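Local structure of solute-binding periplasmic protein of iron/siderophore ABC transporter (Yersinia pestis, 6B2Y) at residues N194-N199 / Y338-I343; D201-I206 / A342-A347; E229-A234 / V263-V268; S217-L222 / N249-N254. The protein probably binds chelated iron in the periplasm and hands it to an ABC transporter for uptake into the cell. All coordinates share one frame; numbering follows the deposited sequence.

Contact 1. Residues N194-N199 / Y338-I343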
loop_
_atom_site.group_PDB
_atom_site.type_symbol
_atom_site.label_atom_id
_atom_site.label_comp_id
_atom_site.label_asym_id
_atom_site.label_seq_id
_atom_site.Cartn_x
_atom_site.Cartn_y
_atom_site.Cartn_z
ATOM N N ASN A 194 15.289 -7.426 -6.135
ATOM C CA ASN A 194 15.436 -7.938 -7.493
ATOM C C ASN A 194 14.087 -8.313 -8.100
ATOM O O ASN A 194 13.825 -8.005 -9.264
ATOM C CB ASN A 194 16.388 -9.140 -7.482
ATOM C CG ASN A 194 17.846 -8.717 -7.409
ATOM O OD1 ASN A 194 18.173 -7.604 -7.778
ATOM N ND2 ASN A 194 18.720 -9.597 -6.931
ATOM N N PHE A 195 13.214 -8.980 -7.327
ATOM C CA PHE A 195 11.892 -9.346 -7.845
ATOM C C PHE A 195 11.071 -8.112 -8.187
ATOM O O PHE A 195 10.397 -8.055 -9.220
ATOM C CB PHE A 195 11.159 -10.216 -6.815
ATOM C CG PHE A 195 9.694 -10.436 -7.121
ATOM C CD1 PHE A 195 9.296 -11.476 -7.954
ATOM C CD2 PHE A 195 8.720 -9.614 -6.568
ATOM C CE1 PHE A 195 7.934 -11.690 -8.231
ATOM C CE2 PHE A 195 7.374 -9.818 -6.834
ATOM C CZ PHE A 195 6.976 -10.862 -7.669
ATOM N N TYR A 196 11.125 -7.103 -7.332
ATOM C CA TYR A 196 10.361 -5.887 -7.572
ATOM C C TYR A 196 10.883 -5.139 -8.796
ATOM O O TYR A 196 10.111 -4.759 -9.685
ATOM C CB TYR A 196 10.448 -5.019 -6.320
ATOM C CG TYR A 196 9.682 -3.722 -6.336
ATOM C CD1 TYR A 196 10.187 -2.596 -7.008
ATOM C CD2 TYR A 196 8.492 -3.594 -5.634
ATOM C CE1 TYR A 196 9.513 -1.400 -7.003
ATOM C CE2 TYR A 196 7.808 -2.404 -5.624
ATOM C CZ TYR A 196 8.322 -1.308 -6.303
ATOM O OH TYR A 196 7.654 -0.111 -6.296
ATOM N N GLN A 197 12.200 -4.911 -8.853
ATOM C CA GLN A 197 12.756 -4.155 -9.968
ATOM C C GLN A 197 12.505 -4.863 -11.294
ATOM O O GLN A 197 12.164 -4.218 -12.290
ATOM C CB GLN A 197 14.251 -3.920 -9.764
ATOM C CG GLN A 197 14.806 -2.915 -10.767
ATOM C CD GLN A 197 14.297 -1.502 -10.512
ATOM O OE1 GLN A 197 14.751 -0.829 -9.585
ATOM N NE2 GLN A 197 13.331 -1.061 -11.312
ATOM N N ASP A 198 12.653 -6.188 -11.317
ATOM C CA ASP A 198 12.345 -6.954 -12.526
ATOM C C ASP A 198 10.906 -6.735 -12.960
ATOM O O ASP A 198 10.626 -6.547 -14.149
ATOM C CB ASP A 198 12.598 -8.438 -12.289
ATOM C CG ASP A 198 14.066 -8.780 -12.373
ATOM O OD1 ASP A 198 14.841 -7.868 -12.724
ATOM O OD2 ASP A 198 14.436 -9.941 -12.098
ATOM N N ASN A 199 9.984 -6.734 -12.006
ATOM C CA ASN A 199 8.583 -6.586 -12.369
ATOM C C ASN A 199 8.172 -5.149 -12.645
ATOM O O ASN A 199 7.195 -4.943 -13.368
ATOM C CB ASN A 199 7.705 -7.231 -11.296
ATOM C CG ASN A 199 7.576 -8.721 -11.525
ATOM O OD1 ASN A 199 6.881 -9.137 -12.439
ATOM N ND2 ASN A 199 8.319 -9.514 -10.770
ATOM N N TYR A 338 4.287 -4.115 -1.742
ATOM C CA TYR A 338 3.598 -4.906 -2.756
ATOM C C TYR A 338 3.119 -4.048 -3.915
ATOM O O TYR A 338 2.522 -4.577 -4.857
ATOM C CB TYR A 338 2.363 -5.615 -2.181
ATOM C CG TYR A 338 2.530 -6.714 -1.155
ATOM C CD1 TYR A 338 1.530 -7.671 -1.001
ATOM C CD2 TYR A 338 3.627 -6.779 -0.301
ATOM C CE1 TYR A 338 1.637 -8.669 -0.056
ATOM C CE2 TYR A 338 3.744 -7.774 0.652
ATOM C CZ TYR A 338 2.736 -8.710 0.777
ATOM O OH TYR A 338 2.832 -9.702 1.731
ATOM N N ASN A 339 3.354 -2.731 -3.864
ATOM C CA ASN A 339 2.745 -1.794 -4.804
ATOM C C ASN A 339 3.113 -2.056 -6.259
ATOM O O ASN A 339 2.485 -1.462 -7.143
ATOM C CB ASN A 339 3.083 -0.345 -4.405
ATOM C CG ASN A 339 4.582 -0.024 -4.486
ATOM O OD1 ASN A 339 5.260 -0.418 -5.430
ATOM N ND2 ASN A 339 5.090 0.724 -3.503
ATOM N N VAL A 340 4.113 -2.903 -6.536
ATOM C CA VAL A 340 4.401 -3.246 -7.930
ATOM C C VAL A 340 3.161 -3.842 -8.593
ATOM O O VAL A 340 2.973 -3.717 -9.813
ATOM C CB VAL A 340 5.625 -4.183 -8.027
ATOM C CG1 VAL A 340 5.445 -5.447 -7.197
ATOM C CG2 VAL A 340 5.957 -4.537 -9.504
ATOM N N LEU A 341 2.283 -4.482 -7.812
ATOM C CA LEU A 341 1.062 -5.012 -8.409
ATOM C C LEU A 341 0.141 -3.903 -8.886
ATOM O O LEU A 341 -0.576 -4.073 -9.881
ATOM C CB LEU A 341 0.334 -5.912 -7.412
ATOM C CG LEU A 341 1.175 -7.108 -6.973
ATOM C CD1 LEU A 341 0.563 -7.783 -5.747
ATOM C CD2 LEU A 341 1.333 -8.094 -8.104
ATOM N N ALA A 342 0.138 -2.757 -8.205
ATOM C CA ALA A 342 -0.646 -1.633 -8.698
ATOM C C ALA A 342 -0.002 -1.009 -9.929
ATOM O O ALA A 342 -0.698 -0.601 -10.869
ATOM C CB ALA A 342 -0.816 -0.584 -7.596
ATOM N N ILE A 343 1.329 -0.913 -9.945
ATOM C CA ILE A 343 1.997 -0.347 -11.115
ATOM C C ILE A 343 1.678 -1.159 -12.362
ATOM O O ILE A 343 1.355 -0.599 -13.426
ATOM C CB ILE A 343 3.509 -0.263 -10.872
ATOM C CG1 ILE A 343 3.807 0.741 -9.752
ATOM C CG2 ILE A 343 4.231 0.112 -12.152
ATOM C CD1 ILE A 343 5.245 0.577 -9.228
#
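Tyr196 lies on helix 186-207, the long helix that runs between the two lobes of this class of periplasmic binding protein, and it meets Asn339, Val340 and Ile343 where the chain enters helix 340-350. Its CG is anti to the backbone N (chi1 -178°), beside the carbonyl carbon, and Tyr196 OH donates a hydrogen bond of 2.6 Å to Asn339 OD1. The bond lies in the carbonyl plane of Asn339, on a lone pair, and OD1 in turn sits at the edge of the tyrosine ring, in its plane. Ring and amide planes are nonetheless 73° apart, the two side chains crossing at about a right angle. Val340 slides past the ring in the opposite direction, its CB 3.7 Å from Tyr196 CE2. Its methyl CG2 comes to 3.7 Å from Asn199 CB, while Ile343 CD1 lies 3.9 Å from Tyr196 OH. Asn199 is turned back on its own helix: ND2 donates to Phe195 O at 3.0 Å and itself lies over one face of the Phe195 ring, toward its rim, while OD1 takes Lys202 NZ. Around this buried contact, Thr172 and Leu173 of helix 168-182 pack on Tyr196, Phe242 of helix 239-245 on Asn339 and Ile343, and Thr363 of helix 360-371 on Phe195 and Asn199.

Contact 2. Residues D201-I206 / A342-A347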
loop_
_atom_site.group_PDB
_atom_site.type_symbol
_atom_site.label_atom_id
_atom_site.label_comp_id
_atom_site.label_asym_id
_atom_site.label_seq_id
_atom_site.Cartn_x
_atom_site.Cartn_y
_atom_site.Cartn_z
ATOM N N ASP A 201 10.385 -3.224 -14.279
ATOM C CA ASP A 201 11.015 -3.026 -15.591
ATOM C C ASP A 201 10.162 -3.609 -16.718
ATOM O O ASP A 201 10.230 -3.126 -17.855
ATOM C CB ASP A 201 12.412 -3.650 -15.628
ATOM C CG ASP A 201 13.423 -2.890 -14.780
ATOM O OD1 ASP A 201 13.087 -1.808 -14.240
ATOM O OD2 ASP A 201 14.556 -3.399 -14.640
ATOM N N LYS A 202 9.364 -4.643 -16.426
ATOM C CA LYS A 202 8.394 -5.148 -17.400
ATOM C C LYS A 202 7.487 -4.043 -17.903
ATOM O O LYS A 202 7.058 -4.059 -19.067
ATOM C CB LYS A 202 7.530 -6.247 -16.780
ATOM C CG LYS A 202 8.250 -7.533 -16.519
ATOM C CD LYS A 202 7.360 -8.486 -15.740
ATOM C CE LYS A 202 8.100 -9.761 -15.426
ATOM N NZ LYS A 202 7.237 -10.731 -14.713
ATOM N N VAL A 203 7.160 -3.095 -17.033
ATOM C CA VAL A 203 6.308 -1.968 -17.380
ATOM C C VAL A 203 7.111 -0.848 -18.020
ATOM O O VAL A 203 6.729 -0.329 -19.071
ATOM C CB VAL A 203 5.566 -1.463 -16.123
ATOM C CG1 VAL A 203 4.861 -0.141 -16.404
ATOM C CG2 VAL A 203 4.571 -2.526 -15.617
ATOM N N THR A 204 8.231 -0.454 -17.397
ATOM C CA THR A 204 8.959 0.706 -17.900
ATOM C C THR A 204 9.693 0.415 -19.198
ATOM O O THR A 204 9.952 1.358 -19.957
ATOM C CB THR A 204 9.952 1.247 -16.857
ATOM O OG1 THR A 204 10.949 0.263 -16.553
ATOM C CG2 THR A 204 9.197 1.672 -15.598
ATOM N N ASP A 205 10.041 -0.849 -19.464
ATOM C CA ASP A 205 10.588 -1.206 -20.775
ATOM C C ASP A 205 9.720 -0.627 -21.887
ATOM O O ASP A 205 10.234 -0.163 -22.915
ATOM C CB ASP A 205 10.676 -2.733 -20.929
ATOM C CG ASP A 205 11.927 -3.358 -20.274
ATOM O OD1 ASP A 205 12.775 -2.657 -19.682
ATOM O OD2 ASP A 205 12.051 -4.599 -20.365
ATOM N N ILE A 206 8.402 -0.637 -21.687
ATOM C CA ILE A 206 7.444 -0.096 -22.649
ATOM C C ILE A 206 7.139 1.374 -22.379
ATOM O O ILE A 206 7.151 2.200 -23.299
ATOM C CB ILE A 206 6.145 -0.942 -22.635
ATOM C CG1 ILE A 206 6.398 -2.319 -23.248
ATOM C CG2 ILE A 206 5.032 -0.213 -23.371
ATOM C CD1 ILE A 206 5.245 -3.296 -23.092
ATOM N N ALA A 342 0.138 -2.757 -8.205
ATOM C CA ALA A 342 -0.646 -1.633 -8.698
ATOM C C ALA A 342 -0.002 -1.009 -9.929
ATOM O O ALA A 342 -0.698 -0.601 -10.869
ATOM C CB ALA A 342 -0.816 -0.584 -7.596
ATOM N N ILE A 343 1.329 -0.913 -9.945
ATOM C CA ILE A 343 1.997 -0.347 -11.115
ATOM C C ILE A 343 1.678 -1.159 -12.362
ATOM O O ILE A 343 1.355 -0.599 -13.426
ATOM C CB ILE A 343 3.509 -0.263 -10.872
ATOM C CG1 ILE A 343 3.807 0.741 -9.752
ATOM C CG2 ILE A 343 4.231 0.112 -12.152
ATOM C CD1 ILE A 343 5.245 0.577 -9.228
ATOM N N GLN A 344 1.725 -2.486 -12.242
ATOM C CA GLN A 344 1.447 -3.357 -13.381
ATOM C C GLN A 344 -0.018 -3.277 -13.787
ATOM O O GLN A 344 -0.336 -3.259 -14.986
ATOM C CB GLN A 344 1.831 -4.801 -13.059
ATOM C CG GLN A 344 3.326 -5.064 -13.007
ATOM C CD GLN A 344 3.632 -6.541 -12.884
ATOM O OE1 GLN A 344 2.736 -7.357 -12.639
ATOM N NE2 GLN A 344 4.883 -6.895 -13.049
ATOM N N SER A 345 -0.927 -3.232 -12.807
ATOM C CA SER A 345 -2.350 -3.128 -13.130
ATOM C C SER A 345 -2.660 -1.811 -13.834
ATOM O O SER A 345 -3.398 -1.791 -14.828
ATOM C CB SER A 345 -3.198 -3.262 -11.862
ATOM O OG SER A 345 -3.215 -4.603 -11.411
ATOM N N PHE A 346 -2.103 -0.698 -13.341
ATOM C CA PHE A 346 -2.295 0.586 -14.014
ATOM C C PHE A 346 -1.834 0.514 -15.464
ATOM O O PHE A 346 -2.548 0.944 -16.380
ATOM C CB PHE A 346 -1.531 1.705 -13.300
ATOM C CG PHE A 346 -2.137 2.134 -11.997
ATOM C CD1 PHE A 346 -3.115 1.356 -11.372
ATOM C CD2 PHE A 346 -1.715 3.295 -11.378
ATOM C CE1 PHE A 346 -3.657 1.750 -10.167
ATOM C CE2 PHE A 346 -2.241 3.693 -10.167
ATOM C CZ PHE A 346 -3.240 2.911 -9.559
ATOM N N ALA A 347 -0.625 -0.000 -15.683
ATOM C CA ALA A 347 -0.055 -0.035 -17.029
ATOM C C ALA A 347 -0.921 -0.860 -17.972
ATOM O O ALA A 347 -1.170 -0.457 -19.117
ATOM C CB ALA A 347 1.356 -0.608 -16.980
#
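Lys202 and Val203 face Gln344 and Ala347 where helices 186-207 and 340-350 pack side by side in the C-terminal lobe. The axes of the two short segments approach to 9.7 Å and run in broadly the same sense, 37° apart. Lys202 contributes only its aliphatic part: extended beyond CG, the chain brings CD within 4.0 Å of Gln344 NE2, and its ammonium group carries on to Asn199 OD1. Val203 makes the largest contribution, its methyls resting on Gln344 and Ala347, about one turn apart. CG2, on the side of the backbone N, rests 3.8 Å from Gln344 CG. CG1, anti to that N (chi1 170°), packs on Ala347 and more loosely on Ile343, whose CG2 is 4.3 Å away. Gln344 is held at both ends of its amide, OE1 by Thr363 OG1 of helix 360-371 and NE2 by Asn199 O. That carbonyl would ordinarily receive Val203 N, but helix 186-207 is kinked here and the bond is absent, and Gln344 NE2 of the other helix bonds to the carbonyl. Ala347 offers only its CB, 3.6 Å from Val203 CG1.

Contact 3. Residues E229-A234 / V263-V268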
loop_
_atom_site.group_PDB
_atom_site.type_symbol
_atom_site.label_atom_id
_atom_site.label_comp_id
_atom_site.label_asym_id
_atom_site.label_seq_id
_atom_site.Cartn_x
_atom_site.Cartn_y
_atom_site.Cartn_z
ATOM N N GLU A 229 -16.126 15.356 2.093
ATOM C CA GLU A 229 -15.612 16.143 0.978
ATOM C C GLU A 229 -14.981 15.223 -0.057
ATOM O O GLU A 229 -14.175 14.351 0.281
ATOM C CB GLU A 229 -14.581 17.158 1.475
ATOM C CG GLU A 229 -14.948 17.835 2.780
ATOM C CD GLU A 229 -14.351 19.223 2.902
ATOM O OE1 GLU A 229 -14.283 19.935 1.875
ATOM O OE2 GLU A 229 -13.956 19.602 4.024
ATOM N N CYS A 230 -15.326 15.429 -1.324
ATOM C CA CYS A 230 -14.914 14.452 -2.317
ATOM C C CYS A 230 -13.456 14.606 -2.717
ATOM O O CYS A 230 -12.834 15.665 -2.580
ATOM C CB CYS A 230 -15.732 14.533 -3.602
ATOM S SG CYS A 230 -15.015 13.408 -4.860
ATOM N N CYS A 231 -12.931 13.501 -3.236
ATOM C CA CYS A 231 -11.811 13.513 -4.156
ATOM C C CYS A 231 -10.507 13.800 -3.425
ATOM O O CYS A 231 -9.784 14.749 -3.754
ATOM C CB CYS A 231 -12.063 14.510 -5.286
ATOM S SG CYS A 231 -13.769 14.536 -6.031
ATOM N N GLY A 232 -10.219 12.993 -2.413
ATOM C CA GLY A 232 -8.837 12.776 -2.051
ATOM C C GLY A 232 -8.102 12.134 -3.207
ATOM O O GLY A 232 -8.680 11.378 -3.985
ATOM N N THR A 233 -6.824 12.474 -3.350
ATOM C CA THR A 233 -6.072 12.005 -4.500
ATOM C C THR A 233 -4.588 12.060 -4.154
ATOM O O THR A 233 -4.207 12.405 -3.031
ATOM C CB THR A 233 -6.406 12.829 -5.752
ATOM O OG1 THR A 233 -5.836 12.203 -6.904
ATOM C CG2 THR A 233 -5.889 14.263 -5.630
ATOM N N ALA A 234 -3.762 11.686 -5.125
ATOM C CA ALA A 234 -2.308 11.728 -5.029
ATOM C C ALA A 234 -1.764 12.752 -6.010
ATOM O O ALA A 234 -2.207 12.818 -7.166
ATOM C CB ALA A 234 -1.693 10.358 -5.331
ATOM N N VAL A 263 -8.676 17.383 -3.983
ATOM C CA VAL A 263 -8.971 18.239 -5.125
ATOM C C VAL A 263 -10.484 18.313 -5.251
ATOM O O VAL A 263 -11.161 17.286 -5.168
ATOM C CB VAL A 263 -8.333 17.688 -6.419
ATOM C CG1 VAL A 263 -8.837 18.442 -7.650
ATOM C CG2 VAL A 263 -6.804 17.735 -6.321
ATOM N N ASN A 264 -11.029 19.507 -5.433
ATOM C CA ASN A 264 -12.483 19.609 -5.410
ATOM C C ASN A 264 -13.085 18.981 -6.655
ATOM O O ASN A 264 -12.461 18.928 -7.727
ATOM C CB ASN A 264 -12.933 21.053 -5.272
ATOM C CG ASN A 264 -13.442 21.367 -3.864
ATOM O OD1 ASN A 264 -14.569 21.016 -3.508
ATOM N ND2 ASN A 264 -12.609 22.029 -3.060
ATOM N N LEU A 265 -14.326 18.504 -6.514
ATOM C CA LEU A 265 -14.974 17.740 -7.578
ATOM C C LEU A 265 -15.084 18.550 -8.863
ATOM O O LEU A 265 -14.978 17.989 -9.958
ATOM C CB LEU A 265 -16.353 17.256 -7.125
ATOM C CG LEU A 265 -17.152 16.491 -8.181
ATOM C CD1 LEU A 265 -16.345 15.302 -8.701
ATOM C CD2 LEU A 265 -18.500 16.014 -7.644
ATOM N N GLU A 266 -15.279 19.869 -8.751
ATOM C CA GLU A 266 -15.407 20.693 -9.950
ATOM C C GLU A 266 -14.139 20.661 -10.794
ATOM O O GLU A 266 -14.215 20.720 -12.027
ATOM C CB GLU A 266 -15.754 22.132 -9.559
ATOM C CG GLU A 266 -17.092 22.288 -8.817
ATOM C CD GLU A 266 -17.021 21.871 -7.350
ATOM O OE1 GLU A 266 -18.053 21.393 -6.824
ATOM O OE2 GLU A 266 -15.940 22.017 -6.729
ATOM N N LYS A 267 -12.972 20.553 -10.156
ATOM C CA LYS A 267 -11.724 20.517 -10.911
ATOM C C LYS A 267 -11.548 19.182 -11.623
ATOM O O LYS A 267 -11.089 19.143 -12.769
ATOM C CB LYS A 267 -10.542 20.798 -9.987
ATOM C CG LYS A 267 -10.419 22.249 -9.570
ATOM C CD LYS A 267 -9.956 22.364 -8.138
ATOM C CE LYS A 267 -9.469 23.774 -7.838
ATOM N NZ LYS A 267 -8.756 24.347 -9.007
ATOM N N VAL A 268 -11.907 18.078 -10.960
ATOM C CA VAL A 268 -11.873 16.773 -11.616
ATOM C C VAL A 268 -12.718 16.800 -12.884
ATOM O O VAL A 268 -12.265 16.394 -13.960
ATOM C CB VAL A 268 -12.344 15.669 -10.653
ATOM C CG1 VAL A 268 -12.173 14.300 -11.291
ATOM C CG2 VAL A 268 -11.585 15.760 -9.344
#
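Cys231 meets Val263 through the backbone and Leu265 through its sulfur. Val263 N donates to Cys231 O at 2.9 Å in a nearly straight bond, 172° at the hydrogen. Cys231 SG is swung to the side of its own backbone N and lies 3.8 Å from both CA and CD1 of Leu265, with Val268 CG2 at 4.2 Å. That sulfur is half of a vicinal disulfide: Cys230 SG and Cys231 SG are bonded at 2.0 Å between adjacent residues, closing an eight-membered ring that holds the turn stiff and presents an apolar sulfur surface to the first turn of helix 265-271. Cys230 SG is more distant, 4.5 Å from Leu265 CD1. Further along, Thr233 CG2 packs against Val263 CG2 at 3.7 Å, the side chains crossing at a slant, while the threonine OG1 is engaged by Ile220 O. Leu265 N, at the start of the helix, is buried by the contact with no partner in the model. The backbone bond carries on the pairing of the antiparallel ribbon 232-234/260-262 just before the chain turns into helix 265-271, and Phe219 of strand 217-221 packs on Cys231, Thr233 and Val268 from the main sheet.

Contact 4. Residues S217-L222 / N249-N254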
loop_
_atom_site.group_PDB
_atom_site.type_symbol
_atom_site.label_atom_id
_atom_site.label_comp_id
_atom_site.label_asym_id
_atom_site.label_seq_id
_atom_site.Cartn_x
_atom_site.Cartn_y
_atom_site.Cartn_z
ATOM N N SER A 217 -4.686 10.936 -19.735
ATOM C CA SER A 217 -4.811 11.672 -18.488
ATOM C C SER A 217 -5.565 10.796 -17.498
ATOM O O SER A 217 -6.449 10.026 -17.880
ATOM C CB SER A 217 -5.527 13.006 -18.698
ATOM O OG SER A 217 -6.791 12.825 -19.310
ATOM N N VAL A 218 -5.179 10.883 -16.234
ATOM C CA VAL A 218 -5.639 9.944 -15.217
ATOM C C VAL A 218 -5.995 10.724 -13.964
ATOM O O VAL A 218 -5.227 11.581 -13.515
ATOM C CB VAL A 218 -4.566 8.892 -14.866
ATOM C CG1 VAL A 218 -5.106 7.917 -13.782
ATOM C CG2 VAL A 218 -4.092 8.134 -16.104
ATOM N N PHE A 219 -7.137 10.392 -13.368
ATOM C CA PHE A 219 -7.467 10.858 -12.029
ATOM C C PHE A 219 -7.683 9.652 -11.132
ATOM O O PHE A 219 -8.464 8.757 -11.478
ATOM C CB PHE A 219 -8.721 11.733 -12.000
ATOM C CG PHE A 219 -9.061 12.226 -10.621
ATOM C CD1 PHE A 219 -8.258 13.169 -9.996
ATOM C CD2 PHE A 219 -10.146 11.709 -9.926
ATOM C CE1 PHE A 219 -8.544 13.613 -8.714
ATOM C CE2 PHE A 219 -10.435 12.158 -8.641
ATOM C CZ PHE A 219 -9.635 13.107 -8.041
ATOM N N ILE A 220 -6.991 9.620 -9.990
ATOM C CA ILE A 220 -7.207 8.578 -8.986
ATOM C C ILE A 220 -7.909 9.192 -7.777
ATOM O O ILE A 220 -7.409 10.138 -7.161
ATOM C CB ILE A 220 -5.899 7.875 -8.577
ATOM C CG1 ILE A 220 -6.219 6.726 -7.605
ATOM C CG2 ILE A 220 -4.912 8.839 -7.950
ATOM C CD1 ILE A 220 -5.481 5.457 -7.895
ATOM N N GLU A 221 -9.076 8.653 -7.437
ATOM C CA GLU A 221 -9.801 9.075 -6.248
ATOM C C GLU A 221 -9.490 8.069 -5.149
ATOM O O GLU A 221 -9.992 6.943 -5.168
ATOM C CB GLU A 221 -11.302 9.161 -6.516
ATOM C CG GLU A 221 -12.029 9.853 -5.392
ATOM C CD GLU A 221 -13.530 9.821 -5.551
ATOM O OE1 GLU A 221 -14.220 10.207 -4.590
ATOM O OE2 GLU A 221 -14.007 9.411 -6.627
ATOM N N LEU A 222 -8.636 8.467 -4.205
ATOM C CA LEU A 222 -8.279 7.582 -3.102
ATOM C C LEU A 222 -9.424 7.472 -2.093
ATOM O O LEU A 222 -10.039 8.470 -1.714
ATOM C CB LEU A 222 -7.017 8.086 -2.410
ATOM C CG LEU A 222 -5.787 8.111 -3.313
ATOM C CD1 LEU A 222 -4.625 8.856 -2.626
ATOM C CD2 LEU A 222 -5.377 6.683 -3.670
ATOM N N ASN A 249 -0.726 10.253 -17.285
ATOM C CA ASN A 249 -0.549 11.658 -16.933
ATOM C C ASN A 249 -1.520 11.986 -15.795
ATOM O O ASN A 249 -2.712 12.190 -16.031
ATOM C CB ASN A 249 -0.775 12.539 -18.164
ATOM C CG ASN A 249 -0.944 14.004 -17.819
ATOM O OD1 ASN A 249 -0.393 14.495 -16.829
ATOM N ND2 ASN A 249 -1.698 14.727 -18.655
ATOM N N ASN A 250 -0.996 12.048 -14.567
ATOM C CA ASN A 250 -1.786 12.327 -13.366
ATOM C C ASN A 250 -2.281 13.772 -13.371
ATOM O O ASN A 250 -1.495 14.707 -13.167
ATOM C CB ASN A 250 -0.946 12.037 -12.121
ATOM C CG ASN A 250 -1.664 12.392 -10.832
ATOM O OD1 ASN A 250 -2.877 12.606 -10.817
ATOM N ND2 ASN A 250 -0.904 12.457 -9.726
ATOM N N ILE A 251 -3.597 13.962 -13.577
ATOM C CA ILE A 251 -4.161 15.310 -13.643
ATOM C C ILE A 251 -4.005 16.063 -12.332
ATOM O O ILE A 251 -4.146 17.291 -12.306
ATOM C CB ILE A 251 -5.653 15.271 -14.061
ATOM C CG1 ILE A 251 -6.507 14.647 -12.950
ATOM C CG2 ILE A 251 -5.809 14.525 -15.385
ATOM C CD1 ILE A 251 -7.945 15.169 -12.855
ATOM N N ALA A 252 -3.714 15.364 -11.234
ATOM C CA ALA A 252 -3.535 16.022 -9.947
ATOM C C ALA A 252 -2.080 16.410 -9.664
ATOM O O ALA A 252 -1.834 17.131 -8.693
ATOM C CB ALA A 252 -4.068 15.123 -8.816
ATOM N N LYS A 253 -1.127 15.990 -10.506
ATOM C CA LYS A 253 0.289 16.201 -10.205
ATOM C C LYS A 253 0.616 17.685 -10.055
ATOM O O LYS A 253 1.311 18.085 -9.116
ATOM C CB LYS A 253 1.161 15.564 -11.291
ATOM C CG LYS A 253 2.663 15.533 -10.956
ATOM C CD LYS A 253 3.460 14.749 -12.013
ATOM C CE LYS A 253 4.863 14.396 -11.509
ATOM N NZ LYS A 253 5.629 13.493 -12.427
ATOM N N ASN A 254 0.123 18.519 -10.974
ATOM C CA ASN A 254 0.345 19.959 -10.875
ATOM C C ASN A 254 -0.588 20.643 -9.883
ATOM O O ASN A 254 -0.426 21.843 -9.641
ATOM C CB ASN A 254 0.175 20.634 -12.240
ATOM C CG ASN A 254 1.107 20.073 -13.299
ATOM O OD1 ASN A 254 2.301 19.872 -13.057
ATOM N ND2 ASN A 254 0.562 19.816 -14.488
HETATM O O HOH W 1 -5.335 11.974 -9.783
#
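Ile251 lies slantwise across Phe219 at the edge of the mixed sheet of the C-terminal lobe, where strand 249-250 pairs in parallel with strand 217-221. The isoleucine CG1 sits in the crowded position between its backbone N and carbonyl carbon (chi1 69°), and beyond it CD1 reaches 3.5 Å from Phe219 CD1, meeting the ring obliquely. Its other branch, CG2, comes within 3.7 Å of Ser217 CB. Phe219 and Ser217 alternate with Val218 along the strand, so Ile251 straddles the residue between them while its backbone binds that residue. Ile251 N donates to Val218 O at 2.9 Å, and Val218 N donates to Asn249 O at 2.8 Å. Asn249 pairs with Ser217, whose OG is taken by Asp274 N, and Asn250 pairs with Val218. Asn250 folds its side chain over the end of the short strand: OD1 accepts Ala252 N at 2.9 Å, an Asx turn, within a type I turn from Asn250 to Lys253. The same OD1 accepts a water, 2.7 Å away, that itself accepts from Ile220 N, while ND2 is bonded to Ala234 O. In continued parallel pairing Ile220 N would bind Ile251 O; here the chain has already turned off, and the water is the acceptor instead, passing a hydrogen bond on to Asn250 OD1. One asparagine amide thus fixes the turn that ends the strand and, through the water, satisfies the next N-H of the neighbouring strand.

Contacts 1 and 2 are successive stations on one helix pair, 186-207 with 340-350, their centres 8 Å apart. Contacts 3 and 4, 10 Å apart, lie at the sheet side of the C-terminal lobe; strand 217-221 follows helix 186-207 in the chain, and the segments of contacts 3 and 4 alternate. Both are nested in the long loop that the helix pair closes. Contact 3 stays about 28 Å from contact 1, centre to centre, but contact 4 touches contact 2 through Phe346 CZ and Ile220 CD1, 3.8 Å apart. The lobe's sheet is thereby joined by packing to helix 340-350, and through it to the helix running between the two lobes.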